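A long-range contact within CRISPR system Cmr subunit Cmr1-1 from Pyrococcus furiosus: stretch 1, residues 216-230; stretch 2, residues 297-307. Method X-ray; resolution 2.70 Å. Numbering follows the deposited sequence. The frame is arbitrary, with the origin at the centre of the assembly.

Stretch 1, residues 216-230: SLPSYATLKFSDVEV
Stretch 2 297-307: GRIIKFFQSTF

Strands 226-230 and 297-302 run antiparallel, their axes at 169° and 4.6 Å apart at closest approach, with phi/psi mostly between -102/119 and -145/164 and Gly297 at -75/134. Ser226 faces Phe302, Val228 faces Ile300 and Val230 faces Arg298 as non-hydrogen-bonded pairs, CA to CA 4.5-4.7 Å. Between them, Asp227-Lys301 and Glu229-Ile299 bond in both directions: Asp227 N to Lys301 O 2.9 Å, Lys301 N to Asp227 O 2.8 Å, Glu229 N to Ile299 O and Ile299 N to Glu229 O both 2.8 Å. Phe303 N to Phe225 O, 3.2 Å, extends the ladder. Beyond a turn at Leu223 and Lys224 (phi/psi near -60/-44), the loops meet again: Ser305 N donates to Pro218 O (3.0 Å) and Thr306 OG1 to Ser219 O (2.9 Å).

Side chains alternate between faces. On that of Val228 and Ile300, both chi1 t, Val228 CG2 packs 3.9 Å from Ile300 CD1. Phe302 (m) brings CD1 within 3.7 Å of Ala221 CB, an apolar contact between the loop and the ring. Ser226 (p) turns OG back to Leu223 O, 2.7 Å, satisfying a buried hydroxyl. On the other face, Glu229 (m, t) and Lys301 (m, t, m, t) reach diagonally into a salt bridge, OE1 to NZ 3.2 Å, pairing buried charges. Asp227 (m) sets OD2 3.7 Å from CE2 at the Phe303 ring edge. The contact buries 1004 Å².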

# COMPACT_ATOMS: atom_id res chain seq x y z
N SER A 216 14.15 9.17 -16.71
CA SER A 216 15.31 9.01 -15.84
C SER A 216 14.88 8.52 -14.45
O SER A 216 14.51 9.32 -13.59
CB SER A 216 16.08 10.32 -15.72
N LEU A 217 14.95 7.20 -14.25
CA LEU A 217 14.42 6.54 -13.06
C LEU A 217 14.89 7.14 -11.74
O LEU A 217 16.09 7.25 -11.49
CB LEU A 217 14.78 5.06 -13.10
CG LEU A 217 14.02 4.17 -12.10
CD1 LEU A 217 12.55 4.08 -12.48
CD2 LEU A 217 14.65 2.79 -12.02
N PRO A 218 13.94 7.55 -10.88
CA PRO A 218 14.24 8.10 -9.56
C PRO A 218 14.77 7.03 -8.62
O PRO A 218 14.65 5.84 -8.92
CB PRO A 218 12.88 8.62 -9.07
CG PRO A 218 12.03 8.71 -10.30
CD PRO A 218 12.50 7.60 -11.18
N SER A 219 15.34 7.45 -7.49
CA SER A 219 15.91 6.51 -6.54
C SER A 219 14.94 6.21 -5.40
O SER A 219 15.34 5.68 -4.36
CB SER A 219 17.22 7.04 -5.98
OG SER A 219 17.01 8.24 -5.26
N TYR A 220 13.68 6.55 -5.60
CA TYR A 220 12.64 6.26 -4.62
C TYR A 220 11.36 5.85 -5.34
O TYR A 220 11.22 6.07 -6.55
CB TYR A 220 12.39 7.47 -3.70
CG TYR A 220 12.45 8.82 -4.40
CD1 TYR A 220 13.66 9.48 -4.57
CD2 TYR A 220 11.30 9.43 -4.87
CE1 TYR A 220 13.73 10.71 -5.20
CE2 TYR A 220 11.35 10.66 -5.51
CZ TYR A 220 12.57 11.30 -5.67
OH TYR A 220 12.64 12.52 -6.30
N ALA A 221 10.43 5.24 -4.61
CA ALA A 221 9.19 4.75 -5.19
C ALA A 221 8.32 5.91 -5.68
O ALA A 221 8.12 6.90 -4.98
CB ALA A 221 8.41 3.92 -4.17
N THR A 222 7.83 5.77 -6.91
CA THR A 222 6.91 6.75 -7.48
C THR A 222 5.75 6.02 -8.14
O THR A 222 5.87 4.86 -8.51
CB THR A 222 7.60 7.65 -8.53
OG1 THR A 222 7.96 6.87 -9.68
CG2 THR A 222 8.83 8.34 -7.95
N LEU A 223 4.63 6.72 -8.29
CA LEU A 223 3.49 6.15 -8.99
C LEU A 223 3.82 5.91 -10.46
O LEU A 223 3.48 4.86 -11.01
CB LEU A 223 2.27 7.07 -8.88
CG LEU A 223 1.11 6.62 -9.78
CD1 LEU A 223 0.57 5.28 -9.32
CD2 LEU A 223 0.01 7.67 -9.86
N LYS A 224 4.48 6.89 -11.08
CA LYS A 224 4.80 6.83 -12.50
C LYS A 224 5.55 5.56 -12.88
O LYS A 224 5.24 4.92 -13.88
CB LYS A 224 5.64 8.03 -12.92
CG LYS A 224 5.84 8.14 -14.42
CD LYS A 224 6.94 9.11 -14.77
CE LYS A 224 6.74 9.68 -16.16
NZ LYS A 224 5.53 10.55 -16.22
N PHE A 225 6.53 5.19 -12.06
CA PHE A 225 7.34 4.02 -12.36
C PHE A 225 6.94 2.84 -11.49
O PHE A 225 7.72 2.36 -10.67
CB PHE A 225 8.82 4.35 -12.18
CG PHE A 225 9.33 5.36 -13.17
CD1 PHE A 225 9.59 4.99 -14.48
CD2 PHE A 225 9.53 6.68 -12.80
CE1 PHE A 225 10.04 5.92 -15.40
CE2 PHE A 225 9.99 7.61 -13.71
CZ PHE A 225 10.24 7.23 -15.01
N SER A 226 5.71 2.38 -11.69
CA SER A 226 5.20 1.23 -10.94
C SER A 226 4.27 0.38 -11.81
O SER A 226 3.82 0.83 -12.86
CB SER A 226 4.46 1.69 -9.68
OG SER A 226 3.27 2.39 -10.01
N ASP A 227 4.01 -0.84 -11.38
CA ASP A 227 3.04 -1.70 -12.05
C ASP A 227 1.89 -2.01 -11.12
O ASP A 227 2.10 -2.42 -9.98
CB ASP A 227 3.69 -3.00 -12.52
CG ASP A 227 4.40 -2.85 -13.85
OD1 ASP A 227 4.35 -1.75 -14.44
OD2 ASP A 227 4.99 -3.85 -14.32
N VAL A 228 0.67 -1.82 -11.60
CA VAL A 228 -0.51 -2.13 -10.82
C VAL A 228 -1.32 -3.19 -11.55
O VAL A 228 -1.63 -3.04 -12.73
CB VAL A 228 -1.38 -0.89 -10.55
CG1 VAL A 228 -2.57 -1.25 -9.69
CG2 VAL A 228 -0.57 0.21 -9.88
N GLU A 229 -1.65 -4.27 -10.84
CA GLU A 229 -2.39 -5.38 -11.41
C GLU A 229 -3.53 -5.81 -10.50
O GLU A 229 -3.48 -5.60 -9.28
CB GLU A 229 -1.47 -6.58 -11.65
CG GLU A 229 -0.34 -6.31 -12.62
CD GLU A 229 0.77 -7.35 -12.52
OE1 GLU A 229 1.51 -7.51 -13.51
OE2 GLU A 229 0.90 -7.98 -11.45
N VAL A 230 -4.57 -6.40 -11.08
CA VAL A 230 -5.68 -6.94 -10.30
C VAL A 230 -6.03 -8.35 -10.78
O VAL A 230 -5.68 -8.75 -11.89
CB VAL A 230 -6.94 -6.06 -10.39
CG1 VAL A 230 -6.66 -4.64 -9.92
CG2 VAL A 230 -7.49 -6.06 -11.81
N GLY A 297 -8.15 -8.92 -6.03
CA GLY A 297 -6.81 -8.85 -5.47
C GLY A 297 -6.07 -7.71 -6.15
O GLY A 297 -6.13 -7.57 -7.36
N ARG A 298 -5.39 -6.87 -5.37
CA ARG A 298 -4.63 -5.77 -5.95
C ARG A 298 -3.15 -5.92 -5.67
O ARG A 298 -2.74 -6.12 -4.53
CB ARG A 298 -5.13 -4.43 -5.40
CG ARG A 298 -4.39 -3.22 -5.96
CD ARG A 298 -4.95 -1.93 -5.40
NE ARG A 298 -4.80 -1.87 -3.94
CZ ARG A 298 -5.73 -1.40 -3.12
NH1 ARG A 298 -6.88 -0.94 -3.61
NH2 ARG A 298 -5.52 -1.39 -1.81
N ILE A 299 -2.34 -5.81 -6.72
CA ILE A 299 -0.89 -5.92 -6.59
C ILE A 299 -0.21 -4.67 -7.14
O ILE A 299 -0.54 -4.22 -8.24
CB ILE A 299 -0.34 -7.15 -7.33
CG1 ILE A 299 -0.94 -8.43 -6.73
CG2 ILE A 299 1.17 -7.20 -7.26
CD1 ILE A 299 -1.55 -9.33 -7.76
N ILE A 300 0.72 -4.10 -6.39
CA ILE A 300 1.51 -3.00 -6.92
C ILE A 300 3.01 -3.29 -6.77
O ILE A 300 3.46 -3.78 -5.73
CB ILE A 300 1.13 -1.65 -6.24
CG1 ILE A 300 1.95 -0.50 -6.85
CG2 ILE A 300 1.31 -1.71 -4.74
CD1 ILE A 300 1.37 0.88 -6.59
N LYS A 301 3.76 -3.01 -7.83
CA LYS A 301 5.21 -3.23 -7.84
C LYS A 301 5.97 -1.93 -8.09
O LYS A 301 5.73 -1.25 -9.09
CB LYS A 301 5.57 -4.27 -8.91
CG LYS A 301 5.24 -5.70 -8.51
CD LYS A 301 5.33 -6.66 -9.68
CE LYS A 301 4.12 -6.53 -10.59
NZ LYS A 301 4.06 -7.61 -11.62
N PHE A 302 6.89 -1.58 -7.19
CA PHE A 302 7.61 -0.30 -7.28
C PHE A 302 9.03 -0.44 -7.83
O PHE A 302 9.88 -1.09 -7.22
CB PHE A 302 7.70 0.36 -5.90
CG PHE A 302 6.37 0.74 -5.33
CD1 PHE A 302 5.72 1.88 -5.77
CD2 PHE A 302 5.78 -0.02 -4.34
CE1 PHE A 302 4.50 2.25 -5.24
CE2 PHE A 302 4.56 0.33 -3.80
CZ PHE A 302 3.92 1.47 -4.25
N PHE A 303 9.31 0.21 -8.96
CA PHE A 303 10.64 0.14 -9.56
C PHE A 303 11.41 1.44 -9.36
O PHE A 303 10.95 2.50 -9.79
CB PHE A 303 10.54 -0.20 -11.05
CG PHE A 303 9.73 -1.43 -11.35
CD1 PHE A 303 10.19 -2.68 -10.99
CD2 PHE A 303 8.50 -1.33 -12.00
CE1 PHE A 303 9.45 -3.82 -11.27
CE2 PHE A 303 7.76 -2.47 -12.28
CZ PHE A 303 8.23 -3.71 -11.91
N GLN A 304 12.57 1.36 -8.70
CA GLN A 304 13.42 2.54 -8.53
C GLN A 304 14.91 2.18 -8.59
O GLN A 304 15.27 1.04 -8.86
CB GLN A 304 13.11 3.25 -7.21
CG GLN A 304 13.67 2.56 -5.97
CD GLN A 304 12.59 1.87 -5.16
OE1 GLN A 304 12.07 0.84 -5.57
NE2 GLN A 304 12.27 2.44 -4.01
N SER A 305 15.77 3.17 -8.33
CA SER A 305 17.22 2.99 -8.45
C SER A 305 17.87 2.35 -7.23
O SER A 305 18.79 1.55 -7.36
CB SER A 305 17.89 4.34 -8.73
OG SER A 305 17.43 4.89 -9.95
N THR A 306 17.40 2.73 -6.04
CA THR A 306 17.93 2.18 -4.79
C THR A 306 17.77 0.67 -4.73
O THR A 306 16.69 0.14 -5.01
CB THR A 306 17.24 2.81 -3.56
OG1 THR A 306 17.67 4.17 -3.41
CG2 THR A 306 17.58 2.05 -2.29
N PHE A 307 18.85 -0.02 -4.39
CA PHE A 307 18.81 -1.47 -4.21
C PHE A 307 18.19 -1.83 -2.86
O PHE A 307 18.57 -1.28 -1.82
CB PHE A 307 20.22 -2.06 -4.33
CG PHE A 307 20.35 -3.46 -3.77
CD1 PHE A 307 19.71 -4.53 -4.38
CD2 PHE A 307 21.13 -3.70 -2.65
CE1 PHE A 307 19.84 -5.81 -3.87
CE2 PHE A 307 21.26 -4.98 -2.14
CZ PHE A 307 20.61 -6.03 -2.75